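PDB 2I6D: RNA methyltransferase, TrmH family from Porphyromonas gingivalis, which probably transfers a methyl group from S-adenosylmethionine to RNA, being a knotted SpoU/TrmH-family methyltransferase with an MRM3-like substrate-binding domain. Local coordinates for residues K34-G37 / E38-F42; S59-H62 / D63-V66; A139-S143 / P144-Q148; Q148-M151 / G152-R156; V242-A245 / T246-C250. All blocks are in the same frame, centred on the assembly; numbering follows the deposited sequence. Where two conformers were deposited one is given.

All five contacts are local. Interactions 1 and 2 belong to the MRM3-like region and meet where Leu-40 packs on Pro-61; interactions 3, 4 and 5 belong to the SpoU methylase region. Interactions 1, 3 and 5 are partly buried, between surface interaction 2, an apolar turn, and buried interaction 4, a turn closed by one backbone bond. Interactions 1 and 5 are helical turns whose backbone bonds are supplemented by a water bridging to a glutamate and by a threonine hydroxyl respectively. Interaction 3 leads into helix 144-148 through an N-cap serine and shares Gln-148 with interaction 4. Helix 33-39 rests on interactions 3 and 4, joining the two regions, while interaction 5 touches none of the others.

Interaction 1: residues K34-G37 / E38-F42; sequences KLVG and EMLPF
Glu-38 is tied back to Lys-34 twice, once through its backbone and once through a water. Its N donates to Lys-34 O at 3.1 Å, with an N-H...O angle of 159°, and water 1 donates both to Lys-34 O and, at 2.7 Å, to Glu-38 OE1. The carboxylate can close this bridge because CG lies opposite the backbone N (chi1 -163°) and the chain then bends at chi2, which brings OE1 back along the helix. The other carboxylate oxygen, OE2, forms a salt bridge with Arg-156, which should favour the charged state and fixes the rotation of the group. Two residues on, Val-36 O takes the N-H of Leu-40, N to O 2.9 Å. A weak second bond reaches the same oxygen, Met-39 N to Val-36 O at 3.2 Å. The side chains follow the same i to i+4 spacing: Val-36 CG1 meets Leu-40 CD1 at 3.9 Å, the two chains crossing at a slant. At Gly-37 the pattern breaks, since Pro-41 has no N-H to offer; its ring CD lies 3.5 Å from Gly-37 O instead. Leu-35 O receives the N-H of Met-39, a selenomethionine. Helix 33-39 lies on the four-stranded mixed sheet, with Val-36 and Leu-40 on strands 45-51 and 87-92 and Val-36, Leu-35 and Met-39 on Val-30 of strand 27-31; the last two also meet Ser-150 and Leu-154 of the loop before strand 158-161.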
loop_
_atom_site.group_PDB
_atom_site.type_symbol
_atom_site.label_atom_id
_atom_site.label_comp_id
_atom_site.label_asym_id
_atom_site.label_seq_id
_atom_site.Cartn_x
_atom_site.Cartn_y
_atom_site.Cartn_z
ATOM N N LYS A 34 2.560 17.353 -1.793
ATOM C CA LYS A 34 2.130 16.738 -0.527
ATOM C C LYS A 34 2.762 15.347 -0.396
ATOM O O LYS A 34 3.407 15.018 0.615
ATOM C CB LYS A 34 0.600 16.649 -0.439
ATOM C CG LYS A 34 -0.098 17.967 -0.264
ATOM C CD LYS A 34 -1.603 17.786 0.037
ATOM C CE LYS A 34 -2.418 18.926 -0.591
ATOM N NZ LYS A 34 -3.832 18.953 -0.105
ATOM N N LEU A 35 2.608 14.540 -1.441
ATOM C CA LEU A 35 3.095 13.201 -1.406
ATOM C C LEU A 35 4.616 13.158 -1.515
ATOM O O LEU A 35 5.247 12.376 -0.805
ATOM C CB LEU A 35 2.435 12.332 -2.485
ATOM C CG LEU A 35 0.938 12.042 -2.315
ATOM C CD1 LEU A 35 0.427 11.434 -3.610
ATOM C CD2 LEU A 35 0.667 11.128 -1.128
ATOM N N VAL A 36 5.203 14.002 -2.364
ATOM C CA VAL A 36 6.655 13.987 -2.527
ATOM C C VAL A 36 7.316 14.404 -1.213
ATOM O O VAL A 36 8.221 13.716 -0.732
ATOM C CB VAL A 36 7.123 14.873 -3.732
ATOM C CG1 VAL A 36 8.637 15.019 -3.732
ATOM C CG2 VAL A 36 6.665 14.246 -5.068
ATOM N N GLY A 37 6.827 15.492 -0.612
ATOM C CA GLY A 37 7.348 15.986 0.668
ATOM C C GLY A 37 7.293 14.928 1.755
ATOM O O GLY A 37 8.272 14.676 2.466
ATOM N N GLU A 38 6.163 14.253 1.869
ATOM C CA GLU A 38 6.069 13.246 2.898
ATOM C C GLU A 38 6.923 12.008 2.684
ATOM O O GLU A 38 7.377 11.397 3.670
ATOM C CB GLU A 38 4.634 12.824 3.147
ATOM C CG GLU A 38 4.528 12.112 4.489
ATOM C CD GLU A 38 3.284 12.441 5.229
ATOM O OE1 GLU A 38 2.381 13.063 4.616
ATOM O OE2 GLU A 38 3.231 12.085 6.434
HETATM N N MSE A 39 7.149 11.627 1.431
HETATM C CA MSE A 39 7.838 10.368 1.171
HETATM C C MSE A 39 9.368 10.521 0.973
HETATM O O MSE A 39 10.116 9.539 1.070
HETATM C CB MSE A 39 7.184 9.646 -0.012
HETATM C CG MSE A 39 5.697 9.326 0.171
HETATM SE SE MSE A 39 4.918 8.531 -1.481
HETATM C CE MSE A 39 5.947 6.853 -1.559
ATOM N N LEU A 40 9.832 11.746 0.726
ATOM C CA LEU A 40 11.289 11.998 0.589
ATOM C C LEU A 40 12.172 11.412 1.698
ATOM O O LEU A 40 13.216 10.836 1.404
ATOM C CB LEU A 40 11.602 13.504 0.388
ATOM C CG LEU A 40 11.515 14.010 -1.049
ATOM C CD1 LEU A 40 11.434 15.551 -1.089
ATOM C CD2 LEU A 40 12.672 13.488 -1.921
ATOM N N PRO A 41 11.795 11.600 2.979
ATOM C CA PRO A 41 12.643 11.056 4.053
ATOM C C PRO A 41 12.704 9.533 4.107
ATOM O O PRO A 41 13.521 8.972 4.858
ATOM C CB PRO A 41 11.972 11.568 5.334
ATOM C CG PRO A 41 11.122 12.727 4.893
ATOM C CD PRO A 41 10.644 12.343 3.517
ATOM N N PHE A 42 11.856 8.851 3.350
ATOM C CA PHE A 42 11.711 7.393 3.529
ATOM C C PHE A 42 12.080 6.545 2.306
ATOM O O PHE A 42 12.055 5.300 2.359
ATOM C CB PHE A 42 10.290 7.078 3.962
ATOM C CG PHE A 42 9.921 7.716 5.262
ATOM C CD1 PHE A 42 10.365 7.179 6.464
ATOM C CD2 PHE A 42 9.170 8.886 5.278
ATOM C CE1 PHE A 42 10.044 7.798 7.679
ATOM C CE2 PHE A 42 8.828 9.500 6.488
ATOM C CZ PHE A 42 9.272 8.955 7.689
HETATM O O HOH W 1 1.717 13.011 2.048
#

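Interaction 2: residues S59-H62 / D63-V66; sequences STPH and DAEV
Pro-61 and Ala-64 face each other across a tight turn, and the contact between them is apolar. Pro-61 CB lies 3.7 Å from Ala-64 CB, with CG of the same ring only slightly farther from that methyl. A second apolar patch forms where the chain comes back: Val-66 CG2 is 4.2 Å from Pro-61 CD and 4.0 Å from Thr-60 CG2, the threonine and valine side chains crossing at about a right angle. Val-66 holds CG1 opposite its backbone N (chi1 177°), leaving CG2 beside that N as the branch directed at both neighbours. Polar bonding does little here. No hydrogen bond spans the turn; Pro-61 O and Ala-64 N are 3.8 Å apart. Asp-63 has a positive phi of 61°, which brings its CB to 3.0 Å from His-62 O, a close approach that goes with this left-handed backbone conformation in a residue that has a CB. The carboxylate heads away from the turn, where OD2 pairs with Arg-44 in a salt bridge. The imidazole of His-62 also leads outward, on the exposed side, and two conformers were deposited for this residue. Pro-61 and Ala-64 both rest on Cys-45, while Glu-65 makes backbone hydrogen bonds with Arg-46 and Leu-48. The arrangement is a type II beta turn, with His-62 and Asp-63 at its corners, and it brings the chain into edge strand 65-69 on the return leg of a beta-alpha-beta crossover from the parallel strand 45-51 by way of helix 52-56.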
loop_
_atom_site.group_PDB
_atom_site.type_symbol
_atom_site.label_atom_id
_atom_site.label_comp_id
_atom_site.label_asym_id
_atom_site.label_seq_id
_atom_site.Cartn_x
_atom_site.Cartn_y
_atom_site.Cartn_z
ATOM N N SER A 59 13.416 19.883 0.808
ATOM C CA SER A 59 14.871 19.820 0.950
ATOM C C SER A 59 15.411 18.990 -0.185
ATOM O O SER A 59 14.930 17.886 -0.445
ATOM C CB SER A 59 15.355 19.319 2.320
ATOM O OG SER A 59 14.476 18.367 2.873
ATOM N N THR A 60 16.358 19.577 -0.907
ATOM C CA THR A 60 16.956 18.966 -2.071
ATOM C C THR A 60 17.452 17.583 -1.682
ATOM O O THR A 60 18.176 17.438 -0.690
ATOM C CB THR A 60 18.124 19.815 -2.602
ATOM O OG1 THR A 60 17.879 21.201 -2.317
ATOM C CG2 THR A 60 18.297 19.627 -4.103
ATOM N N PRO A 61 17.037 16.553 -2.443
ATOM C CA PRO A 61 17.457 15.184 -2.146
ATOM C C PRO A 61 18.956 15.037 -2.359
ATOM O O PRO A 61 19.510 15.621 -3.297
ATOM C CB PRO A 61 16.718 14.345 -3.195
ATOM C CG PRO A 61 15.679 15.243 -3.793
ATOM C CD PRO A 61 16.179 16.633 -3.635
ATOM N N HIS A 62 19.604 14.284 -1.481
ATOM C CA HIS A 62 21.025 14.034 -1.666
ATOM C C HIS A 62 21.248 13.105 -2.863
ATOM O O HIS A 62 20.629 12.037 -3.003
ATOM C CB HIS A 62 21.696 13.518 -0.385
ATOM C CG HIS A 62 22.451 14.573 0.372
ATOM N ND1 HIS A 62 21.909 15.265 1.436
ATOM C CD2 HIS A 62 23.711 15.050 0.219
ATOM C CE1 HIS A 62 22.803 16.119 1.905
ATOM N NE2 HIS A 62 23.904 16.008 1.184
ATOM N N ASP A 63 22.108 13.562 -3.769
ATOM C CA ASP A 63 22.486 12.764 -4.940
ATOM C C ASP A 63 21.334 12.397 -5.883
ATOM O O ASP A 63 21.234 11.264 -6.347
ATOM C CB ASP A 63 23.230 11.492 -4.498
ATOM C CG ASP A 63 24.056 10.888 -5.618
ATOM O OD1 ASP A 63 24.755 11.654 -6.317
ATOM O OD2 ASP A 63 23.986 9.659 -5.808
ATOM N N ALA A 64 20.465 13.358 -6.167
ATOM C CA ALA A 64 19.426 13.148 -7.160
ATOM C C ALA A 64 19.652 14.077 -8.342
ATOM O O ALA A 64 20.277 15.123 -8.209
ATOM C CB ALA A 64 18.031 13.361 -6.556
ATOM N N GLU A 65 19.166 13.676 -9.504
ATOM C CA GLU A 65 19.052 14.602 -10.612
ATOM C C GLU A 65 17.821 15.508 -10.427
ATOM O O GLU A 65 16.671 15.039 -10.450
ATOM C CB GLU A 65 18.978 13.857 -11.926
ATOM C CG GLU A 65 18.907 14.780 -13.101
ATOM C CD GLU A 65 19.620 14.224 -14.295
ATOM O OE1 GLU A 65 20.130 15.044 -15.085
ATOM O OE2 GLU A 65 19.668 12.974 -14.429
ATOM N N VAL A 66 18.084 16.799 -10.240
ATOM C CA VAL A 66 17.051 17.784 -9.989
ATOM C C VAL A 66 16.937 18.701 -11.196
ATOM O O VAL A 66 17.937 19.290 -11.633
ATOM C CB VAL A 66 17.365 18.599 -8.713
ATOM C CG1 VAL A 66 16.318 19.675 -8.492
ATOM C CG2 VAL A 66 17.438 17.663 -7.507
#

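Interaction 3: residues A139-S143 / P144-Q148; sequences ADVFS and PKVVQ
Ser-143 turns its OG between its own backbone N and carbonyl carbon (chi1 64°), while Val-146 sets CG1 opposite its N (chi1 176°), which leaves CG2 beside that N and next to Ser-143 OG. The hydroxyl donates to Asp-140 O, OG to O 2.7 Å, in the carbonyl plane, and that oxygen also accepts the Ser-143 N-H, so two bonds grip it. Val-146 CG2 touches both members of this pair, 3.5 Å from Asp-140 O and 3.6 Å from Ser-143 OG. Its CG1 approaches Val-141 O at 3.4 Å, and Val-147 CG2 lies near the same oxygen, which is buried without a hydrogen-bonding partner. Ser-143 O receives the Val-147 N-H at 3.0 Å, an almost straight bond of 175° that starts the helix. Asp-140 OD1 is met by Phe-142 N from above the carboxylate plane, and OD2 forms salt bridges with Arg-19 and Arg-22. Val-146 packs onward against Leu-121 of helix 114-127. An Asx turn and a type I beta turn, both starting at Asp-140, thus lead into an N-cap serine followed by proline in the first turn of helix 144-148.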
loop_
_atom_site.group_PDB
_atom_site.type_symbol
_atom_site.label_atom_id
_atom_site.label_comp_id
_atom_site.label_asym_id
_atom_site.label_seq_id
_atom_site.Cartn_x
_atom_site.Cartn_y
_atom_site.Cartn_z
ATOM N N ALA A 139 -3.386 -5.571 -6.041
ATOM C CA ALA A 139 -2.953 -4.390 -6.804
ATOM C C ALA A 139 -1.510 -4.021 -6.472
ATOM O O ALA A 139 -1.032 -4.308 -5.376
ATOM C CB ALA A 139 -3.890 -3.202 -6.534
ATOM N N ASP A 140 -0.817 -3.406 -7.425
ATOM C CA ASP A 140 0.566 -2.971 -7.228
ATOM C C ASP A 140 0.564 -1.658 -6.419
ATOM O O ASP A 140 0.115 -0.634 -6.926
ATOM C CB ASP A 140 1.244 -2.769 -8.608
ATOM C CG ASP A 140 2.718 -2.353 -8.515
ATOM O OD1 ASP A 140 3.249 -2.098 -7.418
ATOM O OD2 ASP A 140 3.365 -2.292 -9.575
ATOM N N VAL A 141 1.083 -1.675 -5.193
ATOM C CA VAL A 141 1.042 -0.475 -4.325
ATOM C C VAL A 141 1.859 0.700 -4.875
ATOM O O VAL A 141 1.570 1.859 -4.547
ATOM C CB VAL A 141 1.445 -0.745 -2.846
ATOM C CG1 VAL A 141 0.407 -1.618 -2.163
ATOM C CG2 VAL A 141 2.860 -1.363 -2.759
ATOM N N PHE A 142 2.840 0.396 -5.723
ATOM C CA PHE A 142 3.702 1.427 -6.310
ATOM C C PHE A 142 3.226 1.916 -7.669
ATOM O O PHE A 142 3.891 2.739 -8.316
ATOM C CB PHE A 142 5.151 0.961 -6.340
ATOM C CG PHE A 142 5.719 0.752 -4.960
ATOM C CD1 PHE A 142 5.943 1.843 -4.124
ATOM C CD2 PHE A 142 5.989 -0.527 -4.490
ATOM C CE1 PHE A 142 6.427 1.669 -2.833
ATOM C CE2 PHE A 142 6.493 -0.713 -3.197
ATOM C CZ PHE A 142 6.708 0.386 -2.374
ATOM N N SER A 143 2.076 1.408 -8.107
ATOM C CA SER A 143 1.450 1.899 -9.347
ATOM C C SER A 143 0.961 3.326 -9.039
ATOM O O SER A 143 0.631 3.606 -7.895
ATOM C CB SER A 143 0.280 0.996 -9.768
ATOM O OG SER A 143 -0.751 1.053 -8.784
ATOM N N PRO A 144 0.972 4.236 -10.039
ATOM C CA PRO A 144 0.465 5.601 -9.858
ATOM C C PRO A 144 -0.926 5.654 -9.232
ATOM O O PRO A 144 -1.211 6.532 -8.412
ATOM C CB PRO A 144 0.381 6.126 -11.283
ATOM C CG PRO A 144 1.465 5.399 -12.012
ATOM C CD PRO A 144 1.521 4.031 -11.396
ATOM N N LYS A 145 -1.803 4.738 -9.633
ATOM C CA LYS A 145 -3.166 4.810 -9.124
ATOM C C LYS A 145 -3.188 4.640 -7.593
ATOM O O LYS A 145 -3.831 5.431 -6.882
ATOM C CB LYS A 145 -4.094 3.829 -9.845
ATOM C CG LYS A 145 -5.565 4.034 -9.466
ATOM C CD LYS A 145 -6.514 3.849 -10.654
ATOM C CE LYS A 145 -7.919 4.366 -10.318
ATOM N NZ LYS A 145 -8.816 4.501 -11.535
ATOM N N VAL A 146 -2.461 3.654 -7.079
ATOM C CA VAL A 146 -2.385 3.481 -5.630
ATOM C C VAL A 146 -1.608 4.593 -4.942
ATOM O O VAL A 146 -2.104 5.182 -3.985
ATOM C CB VAL A 146 -1.818 2.115 -5.223
ATOM C CG1 VAL A 146 -1.676 2.026 -3.662
ATOM C CG2 VAL A 146 -2.728 0.998 -5.793
ATOM N N VAL A 147 -0.413 4.901 -5.452
ATOM C CA VAL A 147 0.451 5.928 -4.852
ATOM C C VAL A 147 -0.284 7.249 -4.680
ATOM O O VAL A 147 -0.324 7.815 -3.576
ATOM C CB VAL A 147 1.737 6.172 -5.699
ATOM C CG1 VAL A 147 2.409 7.500 -5.331
ATOM C CG2 VAL A 147 2.701 4.992 -5.522
ATOM N N GLN A 148 -0.863 7.743 -5.772
ATOM C CA GLN A 148 -1.515 9.037 -5.751
ATOM C C GLN A 148 -2.729 9.091 -4.809
ATOM O O GLN A 148 -3.117 10.176 -4.384
ATOM C CB GLN A 148 -1.903 9.480 -7.161
ATOM C CG GLN A 148 -0.667 9.696 -8.051
ATOM C CD GLN A 148 0.336 10.703 -7.481
ATOM O OE1 GLN A 148 1.515 10.408 -7.402
ATOM N NE2 GLN A 148 -0.134 11.899 -7.108
#

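Interaction 4: residues Q148-M151 / G152-R156; sequences QASM and GALAR
Ser-150 and Ala-153 close a type I' beta turn whose corners, Met-151 and Gly-152, both have positive phi. The inner side is packed tightly. Ala-153 N donates to Ser-150 O at 2.9 Å, but the bond is bent at the acceptor: the C=O...N angle is 121° and the donor stands well above the carbonyl plane. The methyl of Ala-153 is drawn in as well, with CB 3.2 Å from Ser-150 O. At phi 84°, Gly-152 suits its corner because it has no CB to press on Met-151 O, and its N lies 3.2 Å from Leu-35 CD2 of helix 33-39. Ala-153 is backed by Leu-121 and Asp-125 of helix 114-127, and both it and Gly-152 are buried. Past the turn, residues 153-155 take helical backbone angles, with i to i+3 bonds from Ala-155 N to Gly-152 O at 3.0 Å and from Arg-156 N to Ala-153 O. The outer side is looser. Met-151, a selenomethionine deposited in two conformers, leads away from the turn on an exposed flank. Arg-156, farther along the chain, forms a salt bridge through NE with Asp-125. Back in the interior, Ser-150 OG lies between its backbone N and carbonyl carbon (chi1 70°), where it bonds Val-147 O of the preceding helix, which fixes the rotation of the hydroxyl group. Beside this polar pair sits a leucine branch: Leu-154 CD1 comes to 4.1 Å from Ser-150 OG.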
loop_
_atom_site.group_PDB
_atom_site.type_symbol
_atom_site.label_atom_id
_atom_site.label_comp_id
_atom_site.label_asym_id
_atom_site.label_seq_id
_atom_site.Cartn_x
_atom_site.Cartn_y
_atom_site.Cartn_z
ATOM N N GLN A 148 -0.863 7.743 -5.772
ATOM C CA GLN A 148 -1.515 9.037 -5.751
ATOM C C GLN A 148 -2.729 9.091 -4.809
ATOM O O GLN A 148 -3.117 10.176 -4.384
ATOM C CB GLN A 148 -1.903 9.480 -7.161
ATOM C CG GLN A 148 -0.667 9.696 -8.051
ATOM C CD GLN A 148 0.336 10.703 -7.481
ATOM O OE1 GLN A 148 1.515 10.408 -7.402
ATOM N NE2 GLN A 148 -0.134 11.899 -7.108
ATOM N N ALA A 149 -3.304 7.931 -4.496
ATOM C CA ALA A 149 -4.455 7.853 -3.590
ATOM C C ALA A 149 -4.043 7.448 -2.167
ATOM O O ALA A 149 -4.917 7.193 -1.319
ATOM C CB ALA A 149 -5.477 6.873 -4.137
ATOM N N SER A 150 -2.732 7.412 -1.906
ATOM C CA SER A 150 -2.216 6.859 -0.645
ATOM C C SER A 150 -2.238 7.813 0.570
ATOM O O SER A 150 -2.091 7.358 1.714
ATOM C CB SER A 150 -0.796 6.266 -0.866
ATOM O OG SER A 150 0.154 7.298 -1.108
HETATM N N MSE A 151 -2.413 9.114 0.335
HETATM C CA MSE A 151 -2.453 10.120 1.421
HETATM C C MSE A 151 -1.194 10.116 2.297
HETATM O O MSE A 151 -1.259 10.438 3.487
HETATM C CB MSE A 151 -3.687 9.925 2.323
HETATM C CG MSE A 151 -4.824 10.924 2.135
HETATM SE SE MSE A 151 -5.515 11.768 3.810
HETATM C CE MSE A 151 -4.850 10.550 5.194
ATOM N N GLY A 152 -0.057 9.738 1.713
ATOM C CA GLY A 152 1.199 9.681 2.451
ATOM C C GLY A 152 1.421 8.397 3.222
ATOM O O GLY A 152 2.401 8.285 3.959
ATOM N N ALA A 153 0.526 7.419 3.058
ATOM C CA ALA A 153 0.604 6.210 3.899
ATOM C C ALA A 153 1.930 5.431 3.729
ATOM O O ALA A 153 2.413 4.768 4.677
ATOM C CB ALA A 153 -0.586 5.294 3.657
ATOM N N LEU A 154 2.525 5.526 2.545
ATOM C CA LEU A 154 3.776 4.815 2.273
ATOM C C LEU A 154 4.985 5.388 3.013
ATOM O O LEU A 154 6.053 4.766 3.039
ATOM C CB LEU A 154 4.042 4.729 0.768
ATOM C CG LEU A 154 2.883 4.077 -0.001
ATOM C CD1 LEU A 154 2.996 4.309 -1.501
ATOM C CD2 LEU A 154 2.781 2.572 0.318
ATOM N N ALA A 155 4.819 6.541 3.642
ATOM C CA ALA A 155 5.847 7.052 4.539
ATOM C C ALA A 155 6.001 6.190 5.789
ATOM O O ALA A 155 7.090 6.123 6.367
ATOM C CB ALA A 155 5.562 8.516 4.915
ATOM N N ARG A 156 4.919 5.546 6.231
ATOM C CA ARG A 156 4.942 4.873 7.498
ATOM C C ARG A 156 4.486 3.430 7.431
ATOM O O ARG A 156 4.703 2.694 8.379
ATOM C CB ARG A 156 4.082 5.604 8.507
ATOM C CG ARG A 156 4.737 6.829 9.114
ATOM C CD ARG A 156 3.671 7.662 9.821
ATOM N NE ARG A 156 2.642 8.044 8.863
ATOM C CZ ARG A 156 2.720 9.114 8.085
ATOM N NH1 ARG A 156 3.780 9.919 8.166
ATOM N NH2 ARG A 156 1.741 9.378 7.225
#

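Interaction 5: residues V242-A245 / T246-C250; sequences VAIA and TAILC
Val-242 O is gripped twice by Thr-246, by the hydroxyl OG1 at 2.7 Å and by the backbone N at 2.9 Å. The two donors arrive from opposite faces of the carbonyl plane, each tilted about 30° from it. The hydroxyl reaches back because OG1 lies opposite the carbonyl carbon of its own residue (chi1 -60°), beside the backbone N; this gives the buried OG1 a partner inside its own helix. The Val-242 and Thr-246 side chains lie alongside each other with a common direction, CG2 of the valine 4.1 Å from OG1 of the threonine. An acetate, probably from the crystallisation liquor, lies near Val-242. On another flank, Ile-244 CG2 meets Ile-248 CD1 at 3.8 Å, one turn apart on a more exposed part of the helix. Ala-245 O accepts the Leu-249 N-H at 2.9 Å, nearly in line with the carbonyl, while Leu-249 CD1 folds back to 3.4 Å from the same oxygen. Leu-249 and Thr-246 press on Leu-205 of strand 201-206, and Thr-246 also meets Ile-120 of helix 114-127. At the start of the helix, Asn-241 OD1 accepts the Ile-244 N-H. These are the first turns of the long C-terminal helix 242-255, which packs on the parallel sheet, consistent with the C-terminal region that forms the trefoil knot in SPOUT methyltransferases.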
loop_
_atom_site.group_PDB
_atom_site.type_symbol
_atom_site.label_atom_id
_atom_site.label_comp_id
_atom_site.label_asym_id
_atom_site.label_seq_id
_atom_site.Cartn_x
_atom_site.Cartn_y
_atom_site.Cartn_z
ATOM N N VAL A 242 -14.155 -4.952 1.022
ATOM C CA VAL A 242 -12.964 -5.356 1.785
ATOM C C VAL A 242 -12.328 -4.202 2.583
ATOM O O VAL A 242 -11.818 -4.416 3.668
ATOM C CB VAL A 242 -11.894 -6.058 0.870
ATOM C CG1 VAL A 242 -11.435 -5.125 -0.239
ATOM C CG2 VAL A 242 -10.704 -6.546 1.716
ATOM N N ALA A 243 -12.338 -2.988 2.039
ATOM C CA ALA A 243 -11.733 -1.864 2.760
ATOM C C ALA A 243 -12.609 -1.505 3.976
ATOM O O ALA A 243 -12.110 -1.090 5.022
ATOM C CB ALA A 243 -11.573 -0.656 1.814
ATOM N N ILE A 244 -13.928 -1.593 3.805
ATOM C CA ILE A 244 -14.860 -1.363 4.914
ATOM C C ILE A 244 -14.603 -2.382 6.027
ATOM O O ILE A 244 -14.481 -2.014 7.213
ATOM C CB ILE A 244 -16.342 -1.414 4.426
ATOM C CG1 ILE A 244 -16.641 -0.238 3.478
ATOM C CG2 ILE A 244 -17.347 -1.503 5.603
ATOM C CD1 ILE A 244 -16.638 1.171 4.193
ATOM N N ALA A 245 -14.506 -3.662 5.658
ATOM C CA ALA A 245 -14.256 -4.709 6.623
ATOM C C ALA A 245 -12.912 -4.464 7.313
ATOM O O ALA A 245 -12.797 -4.611 8.531
ATOM C CB ALA A 245 -14.267 -6.106 5.932
ATOM N N THR A 246 -11.910 -4.052 6.540
ATOM C CA THR A 246 -10.588 -3.777 7.119
ATOM C C THR A 246 -10.647 -2.676 8.193
ATOM O O THR A 246 -10.021 -2.789 9.245
ATOM C CB THR A 246 -9.597 -3.369 5.995
ATOM O OG1 THR A 246 -9.487 -4.437 5.055
ATOM C CG2 THR A 246 -8.210 -3.035 6.556
ATOM N N ALA A 247 -11.385 -1.613 7.899
ATOM C CA ALA A 247 -11.537 -0.478 8.814
ATOM C C ALA A 247 -12.229 -0.924 10.109
ATOM O O ALA A 247 -11.815 -0.551 11.205
ATOM C CB ALA A 247 -12.350 0.644 8.145
ATOM N N ILE A 248 -13.284 -1.719 9.970
ATOM C CA ILE A 248 -14.006 -2.225 11.127
ATOM C C ILE A 248 -13.064 -3.068 11.994
ATOM O O ILE A 248 -12.977 -2.855 13.235
ATOM C CB ILE A 248 -15.268 -3.013 10.715
ATOM C CG1 ILE A 248 -16.316 -2.022 10.178
ATOM C CG2 ILE A 248 -15.875 -3.734 11.937
ATOM C CD1 ILE A 248 -17.358 -2.690 9.264
ATOM N N LEU A 249 -12.340 -3.979 11.351
ATOM C CA LEU A 249 -11.422 -4.889 12.078
ATOM C C LEU A 249 -10.295 -4.118 12.778
ATOM O O LEU A 249 -10.065 -4.325 13.981
ATOM C CB LEU A 249 -10.855 -5.987 11.162
ATOM C CG LEU A 249 -11.888 -7.068 10.812
ATOM C CD1 LEU A 249 -11.652 -7.675 9.396
ATOM C CD2 LEU A 249 -11.896 -8.150 11.874
ATOM N N CYS A 250 -9.590 -3.256 12.038
ATOM C CA CYS A 250 -8.549 -2.406 12.645
ATOM C C CYS A 250 -9.031 -1.541 13.786
ATOM O O CYS A 250 -8.327 -1.432 14.827
ATOM C CB CYS A 250 -7.882 -1.522 11.593
ATOM S SG CYS A 250 -6.924 -2.477 10.440
#